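Long-range contacts in membrane-associated lipoprotein (Ureaplasma parvum, PDB 3K63), which is of unknown function but is a membrane-associated, probably palmitoylated lipoprotein, represented here by its Lipoprotein_17 domain, which may bind lipid: residues A[77-83]-A[97-103]; A[33-39]-A[109-113]. The contacts are given in a common frame with arbitrary orientation. Numbering follows the deposited sequence.

Contact 1 of 2, residues A[77-83]-A[97-103]; sequences GTLKLSL and LLEVSGF
Segments 77-83 and 97-103 pair as an antiparallel β-hairpin, the second and third strands of a three-stranded sheet in this Lipoprotein_17 domain. The strand axes approach to 4.5 Å at 151°. Leu79-Val100 and Leu81-Leu98 are hydrogen-bonded pairs (CA-CA 5.6 and 5.0 Å), Lys80-Glu99 and Ser82-Leu97 non-hydrogen-bonded pairs (4.4 and 4.5 Å). Each hydrogen-bonded pair closes a two-bond ring: Leu79 N to Val100 O and Val100 N to Leu79 O, both 2.9 Å; Leu81 N to Leu98 O, 2.8 Å, and Leu98 N to Leu81 O, 2.9 Å. Past Val100, Gly102 (phi 102°) bends the chain, so Phe103 N reaches Gly77 O at 3.0 Å. Alternation sorts the side chains. Lys80, Ser82, Leu97 and Glu99 share one face, where Ser82 OG lies 3.5 Å from Leu97 CD2. Leu79, Leu81, Leu98 and Val100 take the other, with Leu81 CD1 3.8 Å from Val100 CG2. There Phe103 (m) receives a CH-π contact: Leu79 CD1 sits 3.8 Å from the centroid of the Phe103 ring.

Contact 2 of 2, residues A[33-39]-A[109-113]; sequences LPSQIYK and GVDEN
A single hydrogen bond, from Ser35 OG to Glu112 OE1 at 2.8 Å, joins a loop without regular secondary structure to the first turn of a helix, with side-chain packing around it. Segment 33-39 holds Leu33 at the N-cap position, followed by helix from Pro34; segment 109-113 runs past it at side-chain distance, with CA separations of 6.4 Å for Ser35-Asp111 and 6.8 Å for Gln36-Glu112. Asp111 is nearly extended (psi 177°) before Glu112 turns back (phi/psi -55/-14°). This turn is an Asx turn: Asp111 OD1 accepts from Asn113 N at 3.0 Å, and Thr115 N adds a second donor to the same oxygen.

Glu112 (chi1 p, chi2 m) points toward the helix, its carboxylate carbon CD packing 3.5 Å from Gln36 CG. Beside it, Leu33 (m, t) packs against the loop backbone, with Leu33 CD1 3.6 Å from Glu112 N and 4.2 Å from Glu112 CB. Lys39 extends nearly straight to place NZ 4.0 Å from Asp111 OD2, a long salt bridge. Gln36 (m) folds back instead, and its OE1 takes Leu33 N at 2.6 Å. With Gln36 at N3, this is one half of a capping box; the reciprocal bond cannot form, because Leu33 has no polar side chain.

The loop covers the side of the helix that carries Ser35, Gln36 and Lys39, while Pro34 and Ile37 pack on Leu79 of strand 79-87. Helix 70-76 flanks both segments, its Asn74 ND2 bonded to Ser35 OG and Gly109 O.

Helix 34-40 illustrates how one helix can tie together segments far apart in sequence: one side packs on the hairpin of contact 1, another meets the loop of contact 2. The centres of contacts 1 and 2 lie 14 Å apart, yet they touch: Phe103 CD1 is 3.5 Å from Ile37 CD1, and Leu79 CD2 is 3.7 Å from Pro34 CB. Along the chain, the hairpin of contact 1 is nested inside the loop closed by contact 2, the order being 33-39, 77-83, 97-103, 109-113. Contact 1 lies near the centre of the chain and contact 2 toward its periphery, so the path after the last strand returns to the helix that packs on the hairpin.

Contact 1 of 2, residues A[77-83]-A[97-103]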
loop_
_atom_site.group_PDB
_atom_site.type_symbol
_atom_site.label_atom_id
_atom_site.label_comp_id
_atom_site.label_asym_id
_atom_site.label_seq_id
_atom_site.Cartn_x
_atom_site.Cartn_y
_atom_site.Cartn_z
ATOM N N GLY A 77 -10.819 -4.515 -4.459
ATOM C CA GLY A 77 -9.658 -3.819 -4.990
ATOM C C GLY A 77 -9.027 -2.987 -3.883
ATOM O O GLY A 77 -8.617 -1.838 -4.085
ATOM N N THR A 78 -8.934 -3.609 -2.711
ATOM C CA THR A 78 -8.395 -2.983 -1.514
ATOM C C THR A 78 -7.169 -3.663 -0.897
ATOM O O THR A 78 -6.955 -4.860 -1.072
ATOM C CB THR A 78 -9.490 -2.927 -0.466
ATOM O OG1 THR A 78 -10.636 -2.267 -1.017
ATOM C CG2 THR A 78 -9.013 -2.196 0.772
ATOM N N LEU A 79 -6.364 -2.881 -0.185
ATOM C CA LEU A 79 -5.170 -3.391 0.479
ATOM C C LEU A 79 -4.986 -2.619 1.771
ATOM O O LEU A 79 -5.466 -1.492 1.915
ATOM C CB LEU A 79 -3.924 -3.205 -0.388
ATOM C CG LEU A 79 -3.593 -4.191 -1.509
ATOM C CD1 LEU A 79 -2.537 -3.555 -2.404
ATOM C CD2 LEU A 79 -3.097 -5.513 -0.952
ATOM N N LYS A 80 -4.302 -3.240 2.718
ATOM C CA LYS A 80 -4.024 -2.628 4.000
ATOM C C LYS A 80 -2.519 -2.394 3.947
ATOM O O LYS A 80 -1.728 -3.339 3.886
ATOM C CB LYS A 80 -4.394 -3.615 5.106
ATOM C CG LYS A 80 -4.312 -3.053 6.520
ATOM C CD LYS A 80 -4.865 -3.997 7.619
ATOM C CE LYS A 80 -6.390 -4.077 7.564
ATOM N NZ LYS A 80 -6.979 -4.928 8.649
ATOM N N LEU A 81 -2.123 -1.130 3.925
ATOM C CA LEU A 81 -0.711 -0.771 3.872
ATOM C C LEU A 81 -0.114 -0.598 5.263
ATOM O O LEU A 81 -0.520 0.277 6.031
ATOM C CB LEU A 81 -0.525 0.526 3.095
ATOM C CG LEU A 81 -0.288 0.435 1.593
ATOM C CD1 LEU A 81 -1.508 -0.150 0.920
ATOM C CD2 LEU A 81 0.034 1.834 1.041
ATOM N N SER A 82 0.855 -1.433 5.594
ATOM C CA SER A 82 1.492 -1.339 6.891
ATOM C C SER A 82 2.639 -0.351 6.679
ATOM O O SER A 82 3.567 -0.632 5.921
ATOM C CB SER A 82 2.011 -2.710 7.308
ATOM O OG SER A 82 2.537 -2.696 8.618
ATOM N N LEU A 83 2.568 0.800 7.350
ATOM C CA LEU A 83 3.564 1.853 7.203
ATOM C C LEU A 83 4.510 2.077 8.356
ATOM O O LEU A 83 4.186 1.814 9.517
ATOM C CB LEU A 83 2.865 3.173 6.943
ATOM C CG LEU A 83 1.819 3.215 5.840
ATOM C CD1 LEU A 83 0.989 4.491 5.984
ATOM C CD2 LEU A 83 2.516 3.150 4.494
ATOM N N LEU A 97 -1.189 1.515 10.142
ATOM C CA LEU A 97 -1.848 0.713 9.122
ATOM C C LEU A 97 -2.823 1.646 8.403
ATOM O O LEU A 97 -3.596 2.340 9.049
ATOM C CB LEU A 97 -2.582 -0.459 9.779
ATOM C CG LEU A 97 -1.661 -1.411 10.556
ATOM C CD1 LEU A 97 -2.510 -2.365 11.381
ATOM C CD2 LEU A 97 -0.768 -2.196 9.606
ATOM N N LEU A 98 -2.774 1.675 7.077
ATOM C CA LEU A 98 -3.649 2.546 6.294
ATOM C C LEU A 98 -4.360 1.725 5.225
ATOM O O LEU A 98 -3.713 1.059 4.422
ATOM C CB LEU A 98 -2.822 3.651 5.627
ATOM C CG LEU A 98 -3.451 4.486 4.512
ATOM C CD1 LEU A 98 -4.434 5.465 5.085
ATOM C CD2 LEU A 98 -2.365 5.232 3.782
ATOM N N GLU A 99 -5.686 1.779 5.198
ATOM C CA GLU A 99 -6.432 1.009 4.212
ATOM C C GLU A 99 -6.714 1.797 2.938
ATOM O O GLU A 99 -7.383 2.825 2.991
ATOM C CB GLU A 99 -7.745 0.536 4.826
ATOM C CG GLU A 99 -8.538 -0.400 3.945
ATOM C CD GLU A 99 -9.593 -1.150 4.729
ATOM O OE1 GLU A 99 -9.227 -1.791 5.743
ATOM O OE2 GLU A 99 -10.776 -1.097 4.331
ATOM N N VAL A 100 -6.219 1.328 1.792
ATOM C CA VAL A 100 -6.465 2.048 0.548
ATOM C C VAL A 100 -7.127 1.188 -0.514
ATOM O O VAL A 100 -6.869 -0.013 -0.623
ATOM C CB VAL A 100 -5.181 2.634 -0.035
ATOM C CG1 VAL A 100 -4.352 3.225 1.077
ATOM C CG2 VAL A 100 -4.415 1.581 -0.779
ATOM N N SER A 101 -7.982 1.823 -1.304
ATOM C CA SER A 101 -8.705 1.147 -2.365
ATOM C C SER A 101 -8.315 1.741 -3.710
ATOM O O SER A 101 -7.433 2.598 -3.784
ATOM C CB SER A 101 -10.198 1.315 -2.141
ATOM O OG SER A 101 -10.499 2.689 -2.030
ATOM N N GLY A 102 -8.965 1.279 -4.775
ATOM C CA GLY A 102 -8.657 1.803 -6.091
ATOM C C GLY A 102 -7.771 0.879 -6.906
ATOM O O GLY A 102 -7.281 1.256 -7.983
ATOM N N PHE A 103 -7.518 -0.312 -6.376
ATOM C CA PHE A 103 -6.697 -1.274 -7.088
ATOM C C PHE A 103 -7.635 -2.082 -7.975
ATOM O O PHE A 103 -8.855 -2.055 -7.793
ATOM C CB PHE A 103 -5.991 -2.194 -6.099
ATOM C CG PHE A 103 -4.982 -1.495 -5.241
ATOM C CD1 PHE A 103 -3.732 -1.152 -5.749
ATOM C CD2 PHE A 103 -5.294 -1.141 -3.930
ATOM C CE1 PHE A 103 -2.808 -0.464 -4.963
ATOM C CE2 PHE A 103 -4.372 -0.453 -3.140
ATOM C CZ PHE A 103 -3.130 -0.114 -3.656
#

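Contact 2 of 2, residues A[33-39]-A[109-113]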
loop_
_atom_site.group_PDB
_atom_site.type_symbol
_atom_site.label_atom_id
_atom_site.label_comp_id
_atom_site.label_asym_id
_atom_site.label_seq_id
_atom_site.Cartn_x
_atom_site.Cartn_y
_atom_site.Cartn_z
ATOM N N LEU A 33 -4.204 -6.259 -9.285
ATOM C CA LEU A 33 -5.047 -6.899 -8.288
ATOM C C LEU A 33 -4.317 -6.866 -6.944
ATOM O O LEU A 33 -3.085 -6.951 -6.897
ATOM C CB LEU A 33 -5.304 -8.350 -8.675
ATOM C CG LEU A 33 -6.279 -8.637 -9.818
ATOM C CD1 LEU A 33 -6.044 -10.050 -10.345
ATOM C CD2 LEU A 33 -7.727 -8.454 -9.335
ATOM N N PRO A 34 -5.057 -6.704 -5.841
ATOM C CA PRO A 34 -4.349 -6.685 -4.566
ATOM C C PRO A 34 -3.441 -7.896 -4.416
ATOM O O PRO A 34 -2.315 -7.763 -3.934
ATOM C CB PRO A 34 -5.479 -6.663 -3.548
ATOM C CG PRO A 34 -6.462 -5.738 -4.224
ATOM C CD PRO A 34 -6.433 -6.200 -5.687
ATOM N N SER A 35 -3.908 -9.066 -4.856
ATOM C CA SER A 35 -3.122 -10.294 -4.737
ATOM C C SER A 35 -1.794 -10.225 -5.481
ATOM O O SER A 35 -0.799 -10.751 -4.999
ATOM C CB SER A 35 -3.944 -11.508 -5.195
ATOM O OG SER A 35 -4.328 -11.406 -6.556
ATOM N N GLN A 36 -1.769 -9.579 -6.642
ATOM C CA GLN A 36 -0.525 -9.434 -7.401
ATOM C C GLN A 36 0.498 -8.620 -6.594
ATOM O O GLN A 36 1.674 -8.975 -6.520
ATOM C CB GLN A 36 -0.779 -8.715 -8.735
ATOM C CG GLN A 36 -1.644 -9.475 -9.735
ATOM C CD GLN A 36 -1.978 -8.633 -10.941
ATOM O OE1 GLN A 36 -2.893 -7.797 -10.909
ATOM N NE2 GLN A 36 -1.215 -8.824 -12.010
ATOM N N ILE A 37 0.042 -7.527 -5.990
ATOM C CA ILE A 37 0.924 -6.669 -5.203
ATOM C C ILE A 37 1.459 -7.403 -3.969
ATOM O O ILE A 37 2.644 -7.336 -3.651
ATOM C CB ILE A 37 0.182 -5.368 -4.785
ATOM C CG1 ILE A 37 -0.069 -4.507 -6.033
ATOM C CG2 ILE A 37 1.002 -4.602 -3.740
ATOM C CD1 ILE A 37 -1.022 -3.326 -5.822
ATOM N N TYR A 38 0.568 -8.112 -3.289
ATOM C CA TYR A 38 0.908 -8.878 -2.099
ATOM C C TYR A 38 1.974 -9.960 -2.364
ATOM O O TYR A 38 2.808 -10.246 -1.512
ATOM C CB TYR A 38 -0.360 -9.542 -1.580
ATOM C CG TYR A 38 -0.162 -10.470 -0.400
ATOM C CD1 TYR A 38 -0.207 -9.990 0.903
ATOM C CD2 TYR A 38 0.048 -11.828 -0.591
ATOM C CE1 TYR A 38 -0.050 -10.847 1.990
ATOM C CE2 TYR A 38 0.206 -12.689 0.477
ATOM C CZ TYR A 38 0.158 -12.199 1.769
ATOM O OH TYR A 38 0.322 -13.051 2.851
ATOM N N LYS A 39 1.940 -10.554 -3.555
ATOM C CA LYS A 39 2.870 -11.621 -3.917
ATOM C C LYS A 39 4.137 -11.155 -4.619
ATOM O O LYS A 39 5.024 -11.960 -4.925
ATOM C CB LYS A 39 2.146 -12.646 -4.804
ATOM C CG LYS A 39 1.082 -13.413 -4.055
ATOM C CD LYS A 39 0.346 -14.420 -4.905
ATOM C CE LYS A 39 -0.458 -15.353 -3.983
ATOM N NZ LYS A 39 -1.228 -16.443 -4.674
ATOM N N GLY A 109 -13.313 -12.270 -6.983
ATOM C CA GLY A 109 -12.062 -12.305 -6.251
ATOM C C GLY A 109 -11.018 -13.256 -6.803
ATOM O O GLY A 109 -9.997 -13.495 -6.170
ATOM N N VAL A 110 -11.268 -13.818 -7.975
ATOM C CA VAL A 110 -10.307 -14.741 -8.571
ATOM C C VAL A 110 -8.995 -13.985 -8.796
ATOM O O VAL A 110 -9.030 -12.810 -9.138
ATOM C CB VAL A 110 -10.860 -15.306 -9.912
ATOM C CG1 VAL A 110 -11.391 -14.168 -10.760
ATOM C CG2 VAL A 110 -9.779 -16.071 -10.661
ATOM N N ASP A 111 -7.847 -14.636 -8.597
ATOM C CA ASP A 111 -6.559 -13.957 -8.776
ATOM C C ASP A 111 -5.961 -14.078 -10.180
ATOM O O ASP A 111 -6.508 -14.766 -11.044
ATOM C CB ASP A 111 -5.533 -14.443 -7.738
ATOM C CG ASP A 111 -5.097 -15.884 -7.964
ATOM O OD1 ASP A 111 -5.491 -16.483 -8.991
ATOM O OD2 ASP A 111 -4.345 -16.420 -7.112
ATOM N N GLU A 112 -4.823 -13.411 -10.373
ATOM C CA GLU A 112 -4.114 -13.372 -11.652
ATOM C C GLU A 112 -3.758 -14.742 -12.238
ATOM O O GLU A 112 -3.373 -14.843 -13.403
ATOM C CB GLU A 112 -2.831 -12.544 -11.518
ATOM C CG GLU A 112 -1.773 -13.220 -10.662
ATOM C CD GLU A 112 -1.934 -12.911 -9.186
ATOM O OE1 GLU A 112 -3.076 -12.660 -8.745
ATOM O OE2 GLU A 112 -0.918 -12.926 -8.459
ATOM N N ASN A 113 -3.853 -15.788 -11.427
ATOM C CA ASN A 113 -3.531 -17.126 -11.895
ATOM C C ASN A 113 -4.784 -17.994 -11.935
ATOM O O ASN A 113 -4.712 -19.216 -11.848
ATOM C CB ASN A 113 -2.435 -17.735 -11.001
ATOM C CG ASN A 113 -1.050 -17.212 -11.356
ATOM O OD1 ASN A 113 -0.216 -16.949 -10.487
ATOM N ND2 ASN A 113 -0.800 -17.071 -12.658
#